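Local atomic coordinates of 433aa long hypothetical phosphoribosylglycinamide formyl transferase (Pyrococcus horikoshii, PDB entry 2DWC), a protein that belongs to the ATP-grasp family and is seen here with adenosine-5'-diphosphate bound. Residues T227-P232 / R261-I266; V278-F281 / K286-A289. All coordinates share one frame; numbering follows the deposited sequence.

In the fold
Both contacts lie in the ATP-grasp domain and follow one another along the chain, interaction 1 closing before interaction 2 opens. They are about 11 Å apart, centre to centre. Interaction 1 sets helix 253-270 against strand 225-238. Interaction 2 pairs strands 274-283 and 286-293, the hairpin that follows this helix. Strands 225-238, 274-283 and 286-293 belong to one mixed sheet, in which strand 209-219 lies between the first two. The helix therefore packs on the sheet at both contacts: Met280 CE is 3.5 Å from Ala263 N, and Ile262 and Ile266 meet Val287 and Val278. The other face of the hairpin carries Phe281, which lies against ADP.

Interaction 1: residues T227-P232 / R261-I266; sequences TTFPKP and RIAKRI
Strand 227-230 and helix 261-266 run roughly antiparallel, at 144°, with their axes 9.9 Å apart at the closest approach. Phe229 spans much of this gap. Its CG stands anti to the carbonyl carbon (chi1 -61°), and the ring reaches the helix with its far end. There Phe229 CE2 lies 3.7 Å from Ala263 CB, which sits at the ring edge, near its plane. The neighbouring Phe229 CZ is 3.7 Å from Lys264 CB, which approaches obliquely. Lys264 CD is at the edge too, in the ring plane, 4.0 Å from Phe229 CZ. This is helix-on-sheet packing within the ATP-grasp domain: helix 253-270 lies against the mixed sheet, and no hydrogen bond joins the two segments. The lysine contributes its aliphatic part. Its CG is anti to the backbone N (chi1 178°), and a bend at chi2 carries the chain past Thr227. Lys264 CD comes to 4.0 Å from Thr227 CB and equally near its OG1. A second bend, at chi4, turns only NZ, which forms a salt bridge with Asp268, one turn further along the helix. Phe229 also touches Glu213 and Leu336 of the adjacent strands 209-219 and 334-337. Thr227 reaches Thr267 of helix 253-270.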
ATOM      1  N   THR B 227      25.088  -1.607   0.734  1.00 18.32           N
ATOM      2  CA  THR B 227      24.321  -0.752  -0.163  1.00 19.46           C
ATOM      3  C   THR B 227      23.706  -1.662  -1.237  1.00 25.06           C
ATOM      4  O   THR B 227      24.409  -2.488  -1.845  1.00 21.29           O
ATOM      5  CB  THR B 227      25.251   0.294  -0.819  1.00 17.74           C
ATOM      6  OG1 THR B 227      26.018   0.947   0.203  1.00 19.95           O
ATOM      7  CG2 THR B 227      24.423   1.326  -1.627  1.00 20.28           C
ATOM      8  N   THR B 228      22.410  -1.493  -1.483  1.00 20.58           N
ATOM      9  CA  THR B 228      21.671  -2.331  -2.426  1.00 21.50           C
ATOM     10  C   THR B 228      21.133  -1.483  -3.539  1.00 20.76           C
ATOM     11  O   THR B 228      20.699  -0.341  -3.340  1.00 18.78           O
ATOM     12  CB  THR B 228      20.555  -3.099  -1.660  1.00 20.51           C
ATOM     13  OG1 THR B 228      21.196  -3.905  -0.699  1.00 20.39           O
ATOM     14  CG2 THR B 228      19.710  -3.988  -2.583  1.00 23.15           C
ATOM     15  N   PHE B 229      21.178  -2.050  -4.750  1.00 18.89           N
ATOM     16  CA  PHE B 229      20.822  -1.311  -5.937  1.00 21.55           C
ATOM     17  C   PHE B 229      19.656  -1.767  -6.764  1.00 21.40           C
ATOM     18  O   PHE B 229      19.718  -2.850  -7.407  1.00 21.76           O
ATOM     19  CB  PHE B 229      22.041  -1.269  -6.879  1.00 22.61           C
ATOM     20  CG  PHE B 229      23.242  -0.586  -6.269  1.00 23.60           C
ATOM     21  CD1 PHE B 229      24.134  -1.304  -5.466  1.00 24.21           C
ATOM     22  CD2 PHE B 229      23.417   0.772  -6.438  1.00 21.09           C
ATOM     23  CE1 PHE B 229      25.193  -0.657  -4.837  1.00 24.28           C
ATOM     24  CE2 PHE B 229      24.473   1.442  -5.812  1.00 25.59           C
ATOM     25  CZ  PHE B 229      25.363   0.721  -5.008  1.00 19.71           C
ATOM     26  N   PRO B 230      18.567  -0.970  -6.779  1.00 19.33           N
ATOM     27  CA  PRO B 230      17.399  -1.326  -7.600  1.00 19.92           C
ATOM     28  C   PRO B 230      17.786  -1.076  -9.070  1.00 18.33           C
ATOM     29  O   PRO B 230      18.814  -0.428  -9.369  1.00 21.61           O
ATOM     30  CB  PRO B 230      16.320  -0.295  -7.193  1.00 17.17           C
ATOM     31  CG  PRO B 230      16.701   0.071  -5.770  1.00 15.89           C
ATOM     32  CD  PRO B 230      18.257   0.110  -5.818  1.00 18.75           C
ATOM     33  N   LYS B 231      16.951  -1.527 -10.002  1.00 19.12           N
ATOM     34  CA  LYS B 231      17.243  -1.238 -11.400  1.00 22.08           C
ATOM     35  C   LYS B 231      17.134   0.284 -11.619  1.00 24.35           C
ATOM     36  O   LYS B 231      16.310   0.962 -10.991  1.00 19.92           O
ATOM     37  CB  LYS B 231      16.232  -1.965 -12.301  1.00 19.51           C
ATOM     38  CG  LYS B 231      16.478  -3.440 -12.400  1.00 24.41           C
ATOM     39  CD  LYS B 231      17.634  -3.624 -13.415  1.00 29.18           C
ATOM     40  CE  LYS B 231      17.884  -5.058 -13.750  1.00 41.35           C
ATOM     41  NZ  LYS B 231      18.874  -5.117 -14.887  1.00 33.34           N
ATOM     42  N   PRO B 232      17.963   0.858 -12.503  1.00 22.21           N
ATOM     43  CA  PRO B 232      17.904   2.300 -12.770  1.00 21.41           C
ATOM     44  C   PRO B 232      16.480   2.727 -13.223  1.00 19.01           C
ATOM     45  O   PRO B 232      15.774   1.969 -13.907  1.00 20.52           O
ATOM     46  CB  PRO B 232      18.931   2.490 -13.920  1.00 20.24           C
ATOM     47  CG  PRO B 232      19.918   1.400 -13.676  1.00 19.51           C
ATOM     48  CD  PRO B 232      19.054   0.206 -13.258  1.00 23.97           C
ATOM     49  N   ARG B 261      28.243   1.552 -10.136  1.00 23.85           N
ATOM     50  CA  ARG B 261      29.554   1.930  -9.627  1.00 22.66           C
ATOM     51  C   ARG B 261      29.603   3.392  -9.154  1.00 21.11           C
ATOM     52  O   ARG B 261      30.161   3.697  -8.078  1.00 23.59           O
ATOM     53  CB  ARG B 261      30.615   1.701 -10.744  1.00 30.24           C
ATOM     54  CG  ARG B 261      32.075   1.879 -10.279  1.00 33.12           C
ATOM     55  CD  ARG B 261      33.067   1.883 -11.474  1.00 30.89           C
ATOM     56  NE  ARG B 261      33.015   3.113 -12.268  1.00 32.57           N
ATOM     57  CZ  ARG B 261      33.502   4.289 -11.875  1.00 38.84           C
ATOM     58  NH1 ARG B 261      34.085   4.412 -10.682  1.00 35.05           N
ATOM     59  NH2 ARG B 261      33.427   5.339 -12.688  1.00 37.02           N
ATOM     60  N   ILE B 262      29.057   4.288  -9.967  1.00 21.61           N
ATOM     61  CA  ILE B 262      29.053   5.728  -9.651  1.00 22.81           C
ATOM     62  C   ILE B 262      28.177   5.981  -8.418  1.00 25.31           C
ATOM     63  O   ILE B 262      28.572   6.715  -7.488  1.00 20.68           O
ATOM     64  CB  ILE B 262      28.547   6.532 -10.866  1.00 28.16           C
ATOM     65  CG1 ILE B 262      29.678   6.589 -11.911  1.00 26.01           C
ATOM     66  CG2 ILE B 262      28.149   7.958 -10.463  1.00 24.56           C
ATOM     67  CD1 ILE B 262      29.268   7.059 -13.229  1.00 28.37           C
ATOM     68  N   ALA B 263      26.986   5.378  -8.409  1.00 22.87           N
ATOM     69  CA  ALA B 263      26.099   5.550  -7.234  1.00 22.33           C
ATOM     70  C   ALA B 263      26.810   5.069  -5.961  1.00 20.69           C
ATOM     71  O   ALA B 263      26.772   5.733  -4.922  1.00 23.16           O
ATOM     72  CB  ALA B 263      24.735   4.737  -7.453  1.00 19.99           C
ATOM     73  N   LYS B 264      27.484   3.921  -6.015  1.00 17.43           N
ATOM     74  CA  LYS B 264      28.163   3.408  -4.824  1.00 20.96           C
ATOM     75  C   LYS B 264      29.231   4.362  -4.292  1.00 22.67           C
ATOM     76  O   LYS B 264      29.354   4.561  -3.071  1.00 21.79           O
ATOM     77  CB  LYS B 264      28.789   2.033  -5.128  1.00 27.69           C
ATOM     78  CG  LYS B 264      29.576   1.391  -3.963  1.00 32.83           C
ATOM     79  CD  LYS B 264      28.687   0.952  -2.836  1.00 41.50           C
ATOM     80  CE  LYS B 264      29.350  -0.146  -1.971  1.00 44.06           C
ATOM     81  NZ  LYS B 264      30.613   0.303  -1.299  1.00 38.65           N
ATOM     82  N   ARG B 265      30.004   4.944  -5.205  1.00 24.13           N
ATOM     83  CA  ARG B 265      31.067   5.877  -4.798  1.00 21.85           C
ATOM     84  C   ARG B 265      30.445   7.098  -4.116  1.00 23.04           C
ATOM     85  O   ARG B 265      30.982   7.600  -3.138  1.00 22.31           O
ATOM     86  CB  ARG B 265      31.878   6.320  -6.016  1.00 29.35           C
ATOM     87  CG  ARG B 265      32.980   5.328  -6.417  1.00 31.45           C
ATOM     88  CD  ARG B 265      33.719   5.868  -7.629  1.00 34.68           C
ATOM     89  NE  ARG B 265      34.954   5.160  -7.922  1.00 55.61           N
ATOM     90  CZ  ARG B 265      36.001   5.112  -7.107  1.00 60.62           C
ATOM     91  NH1 ARG B 265      35.965   5.730  -5.925  1.00 59.75           N
ATOM     92  NH2 ARG B 265      37.094   4.463  -7.490  1.00 59.84           N
ATOM     93  N   ILE B 266      29.289   7.529  -4.609  1.00 22.78           N
ATOM     94  CA  ILE B 266      28.628   8.697  -4.028  1.00 19.82           C
ATOM     95  C   ILE B 266      28.012   8.374  -2.669  1.00 22.77           C
ATOM     96  O   ILE B 266      28.208   9.107  -1.705  1.00 21.11           O
ATOM     97  CB  ILE B 266      27.553   9.239  -4.961  1.00 26.01           C
ATOM     98  CG1 ILE B 266      28.238   9.922  -6.161  1.00 24.21           C
ATOM     99  CG2 ILE B 266      26.645  10.260  -4.206  1.00 24.22           C
ATOM    100  CD1 ILE B 266      27.301  10.153  -7.368  1.00 22.37           C
TER

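Interaction 2: residues V278-F281 / K286-A289; sequences VEMF and KVWA. With ADP (adenosine-5'-diphosphate), chain H.
Phe281 and Trp288 face each other as a hydrogen-bonded antiparallel pair, and both side chains project from the same face of the sheet. They belong to the beta hairpin of strands 274-283 and 286-293 in the ATP-grasp domain. Two backbone bonds join the pair: Phe281 N to Trp288 O at 2.8 Å, and Trp288 N to Phe281 O at 2.9 Å. Phe281 O also lies at the edge of the indole, in its plane, 3.5 Å from Trp288 CE3. The two aromatic side chains meet more loosely, with Phe281 CB 4.2 Å from Trp288 CE3. The Phe281 ring turns instead to ADP. It meets the adenine obliquely, with Phe281 CZ 3.6 Å from C5 of ADP, while CE1 reaches the ribose carbons. Phe207 stacks on Phe281, and Ile205 touches both aromatic residues.

Met280 and Ala289 form the next pair, a non-hydrogen-bonded one, and point to the other face, where helix 253-270 packs. Met280 CG is anti to the carbonyl carbon (chi1 -66°), and the chain leads away from the partner strand toward Ile262 and Ala263. On the way its sulfur passes Val287, whose chi1 of -176° turns CG1 toward it. The two side chains cross at a slant, with Met280 SD 3.6 Å from Val287 CG1.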
ATOM      1  N   VAL B 278      20.183   9.016  -6.784  1.00 18.54           N
ATOM      2  CA  VAL B 278      21.361   9.532  -7.497  1.00 20.24           C
ATOM      3  C   VAL B 278      21.010   9.766  -8.961  1.00 23.87           C
ATOM      4  O   VAL B 278      20.676   8.826  -9.683  1.00 23.27           O
ATOM      5  CB  VAL B 278      22.526   8.520  -7.384  1.00 20.84           C
ATOM      6  CG1 VAL B 278      23.787   9.151  -7.995  1.00 24.49           C
ATOM      7  CG2 VAL B 278      22.734   8.124  -5.898  1.00 24.03           C
ATOM      8  N   GLU B 279      21.136  11.017  -9.411  1.00 22.20           N
ATOM      9  CA  GLU B 279      20.761  11.411 -10.759  1.00 23.26           C
ATOM     10  C   GLU B 279      21.963  11.323 -11.686  1.00 26.23           C
ATOM     11  O   GLU B 279      23.009  11.839 -11.348  1.00 25.06           O
ATOM     12  CB  GLU B 279      20.246  12.846 -10.738  1.00 23.68           C
ATOM     13  CG  GLU B 279      18.887  13.028 -10.029  1.00 25.70           C
ATOM     14  CD  GLU B 279      17.817  12.155 -10.654  1.00 37.94           C
ATOM     15  OE1 GLU B 279      17.764  12.082 -11.909  1.00 29.26           O
ATOM     16  OE2 GLU B 279      17.033  11.544  -9.893  1.00 29.12           O
ATOM     17  N   MET B 280      21.794  10.675 -12.837  1.00 22.74           N
ATOM     18  CA  MET B 280      22.883  10.523 -13.799  1.00 24.31           C
ATOM     19  C   MET B 280      22.410  10.700 -15.234  1.00 28.71           C
ATOM     20  O   MET B 280      21.228  10.518 -15.533  1.00 23.06           O
ATOM     21  CB  MET B 280      23.480   9.132 -13.663  1.00 23.20           C
ATOM     22  CG  MET B 280      24.166   8.905 -12.323  1.00 25.45           C
ATOM     23  SD  MET B 280      24.803   7.252 -12.178  1.00 26.97           S
ATOM     24  CE  MET B 280      24.563   6.843 -10.497  1.00 27.98           C
ATOM     25  N   PHE B 281      23.335  11.072 -16.122  1.00 26.29           N
ATOM     26  CA  PHE B 281      23.013  11.202 -17.547  1.00 23.26           C
ATOM     27  C   PHE B 281      23.687  10.002 -18.230  1.00 23.40           C
ATOM     28  O   PHE B 281      24.810   9.630 -17.876  1.00 23.90           O
ATOM     29  CB  PHE B 281      23.606  12.506 -18.146  1.00 22.04           C
ATOM     30  CG  PHE B 281      23.156  13.766 -17.450  1.00 27.16           C
ATOM     31  CD1 PHE B 281      21.830  13.927 -17.049  1.00 32.30           C
ATOM     32  CD2 PHE B 281      24.042  14.833 -17.269  1.00 27.67           C
ATOM     33  CE1 PHE B 281      21.382  15.129 -16.485  1.00 30.02           C
ATOM     34  CE2 PHE B 281      23.615  16.038 -16.714  1.00 25.20           C
ATOM     35  CZ  PHE B 281      22.274  16.194 -16.319  1.00 30.91           C
ATOM     36  N   LYS B 286      28.517   5.512 -21.746  1.00 29.76           N
ATOM     37  CA  LYS B 286      29.060   6.591 -20.922  1.00 29.13           C
ATOM     38  C   LYS B 286      28.031   7.146 -19.919  1.00 32.80           C
ATOM     39  O   LYS B 286      26.880   7.436 -20.280  1.00 28.05           O
ATOM     40  CB  LYS B 286      29.585   7.747 -21.779  1.00 38.50           C
ATOM     41  CG  LYS B 286      30.344   8.752 -20.911  1.00 49.25           C
ATOM     42  CD  LYS B 286      31.450   9.506 -21.635  1.00 53.62           C
ATOM     43  CE  LYS B 286      32.509   9.992 -20.628  1.00 50.02           C
ATOM     44  NZ  LYS B 286      31.936  10.226 -19.256  1.00 56.62           N
ATOM     45  N   VAL B 287      28.471   7.330 -18.676  1.00 30.08           N
ATOM     46  CA  VAL B 287      27.573   7.833 -17.619  1.00 28.70           C
ATOM     47  C   VAL B 287      28.208   9.027 -16.890  1.00 31.46           C
ATOM     48  O   VAL B 287      29.412   9.026 -16.600  1.00 29.17           O
ATOM     49  CB  VAL B 287      27.273   6.689 -16.605  1.00 31.08           C
ATOM     50  CG1 VAL B 287      26.261   7.146 -15.522  1.00 27.21           C
ATOM     51  CG2 VAL B 287      26.723   5.479 -17.355  1.00 23.98           C
ATOM     52  N   TRP B 288      27.407  10.053 -16.633  1.00 28.77           N
ATOM     53  CA  TRP B 288      27.880  11.239 -15.901  1.00 29.62           C
ATOM     54  C   TRP B 288      27.004  11.419 -14.664  1.00 32.87           C
ATOM     55  O   TRP B 288      25.787  11.297 -14.780  1.00 27.43           O
ATOM     56  CB  TRP B 288      27.709  12.497 -16.742  1.00 28.64           C
ATOM     57  CG  TRP B 288      28.574  12.601 -17.972  1.00 35.54           C
ATOM     58  CD1 TRP B 288      29.766  13.280 -18.080  1.00 40.18           C
ATOM     59  CD2 TRP B 288      28.272  12.101 -19.288  1.00 36.56           C
ATOM     60  NE1 TRP B 288      30.214  13.240 -19.386  1.00 35.97           N
ATOM     61  CE2 TRP B 288      29.323  12.524 -20.147  1.00 38.07           C
ATOM     62  CE3 TRP B 288      27.218  11.344 -19.828  1.00 33.57           C
ATOM     63  CZ2 TRP B 288      29.344  12.215 -21.520  1.00 38.19           C
ATOM     64  CZ3 TRP B 288      27.241  11.035 -21.204  1.00 40.93           C
ATOM     65  CH2 TRP B 288      28.300  11.475 -22.026  1.00 34.61           C
ATOM     66  N   ALA B 289      27.602  11.720 -13.508  1.00 31.01           N
ATOM     67  CA  ALA B 289      26.825  11.971 -12.286  1.00 25.53           C
ATOM     68  C   ALA B 289      26.363  13.400 -12.343  1.00 28.16           C
ATOM     69  O   ALA B 289      27.153  14.300 -12.635  1.00 24.12           O
ATOM     70  CB  ALA B 289      27.670  11.760 -11.015  1.00 23.81           C
TER
HETATM   71  PB  ADP H 502      17.320  20.663 -10.559  1.00 75.03           P
HETATM   72  O1B ADP H 502      17.133  19.868  -9.325  1.00 77.88           O
HETATM   73  O2B ADP H 502      16.276  20.607 -11.785  1.00 79.04           O
HETATM   74  O3B ADP H 502      18.238  21.984 -10.587  1.00 74.12           O
HETATM   75  PA  ADP H 502      19.341  20.317 -12.472  1.00 45.27           P
HETATM   76  O1A ADP H 502      19.242  21.788 -12.605  1.00 70.72           O
HETATM   77  O2A ADP H 502      20.842  19.865 -12.111  1.00 55.90           O
HETATM   78  O3A ADP H 502      18.411  19.736 -11.295  1.00 70.87           O
HETATM   79  O5' ADP H 502      18.924  19.560 -13.827  1.00 56.51           O
HETATM   80  C5' ADP H 502      17.623  19.750 -14.389  1.00 51.07           C
HETATM   81  C4' ADP H 502      17.629  19.233 -15.827  1.00 55.00           C
HETATM   82  O4' ADP H 502      18.338  20.110 -16.718  1.00 44.72           O
HETATM   83  C3' ADP H 502      18.399  17.914 -15.884  1.00 54.03           C
HETATM   84  O3' ADP H 502      17.537  16.853 -15.461  1.00 56.85           O
HETATM   85  C2' ADP H 502      18.597  17.855 -17.396  1.00 49.53           C
HETATM   86  O2' ADP H 502      17.338  17.614 -18.030  1.00 49.12           O
HETATM   87  C1' ADP H 502      19.045  19.291 -17.668  1.00 47.83           C
HETATM   88  N9  ADP H 502      20.493  19.457 -17.404  1.00 45.52           N
HETATM   89  C8  ADP H 502      21.047  19.899 -16.280  1.00 42.23           C
HETATM   90  N7  ADP H 502      22.373  19.935 -16.420  1.00 34.96           N
HETATM   91  C5  ADP H 502      22.662  19.518 -17.644  1.00 40.79           C
HETATM   92  C6  ADP H 502      23.846  19.331 -18.354  1.00 42.75           C
HETATM   93  N6  ADP H 502      25.015  19.646 -17.808  1.00 32.22           N
HETATM   94  N1  ADP H 502      23.781  18.859 -19.607  1.00 34.78           N
HETATM   95  C2  ADP H 502      22.622  18.578 -20.176  1.00 37.62           C
HETATM   96  N3  ADP H 502      21.478  18.747 -19.532  1.00 40.78           N
HETATM   97  C4  ADP H 502      21.465  19.210 -18.278  1.00 45.22           C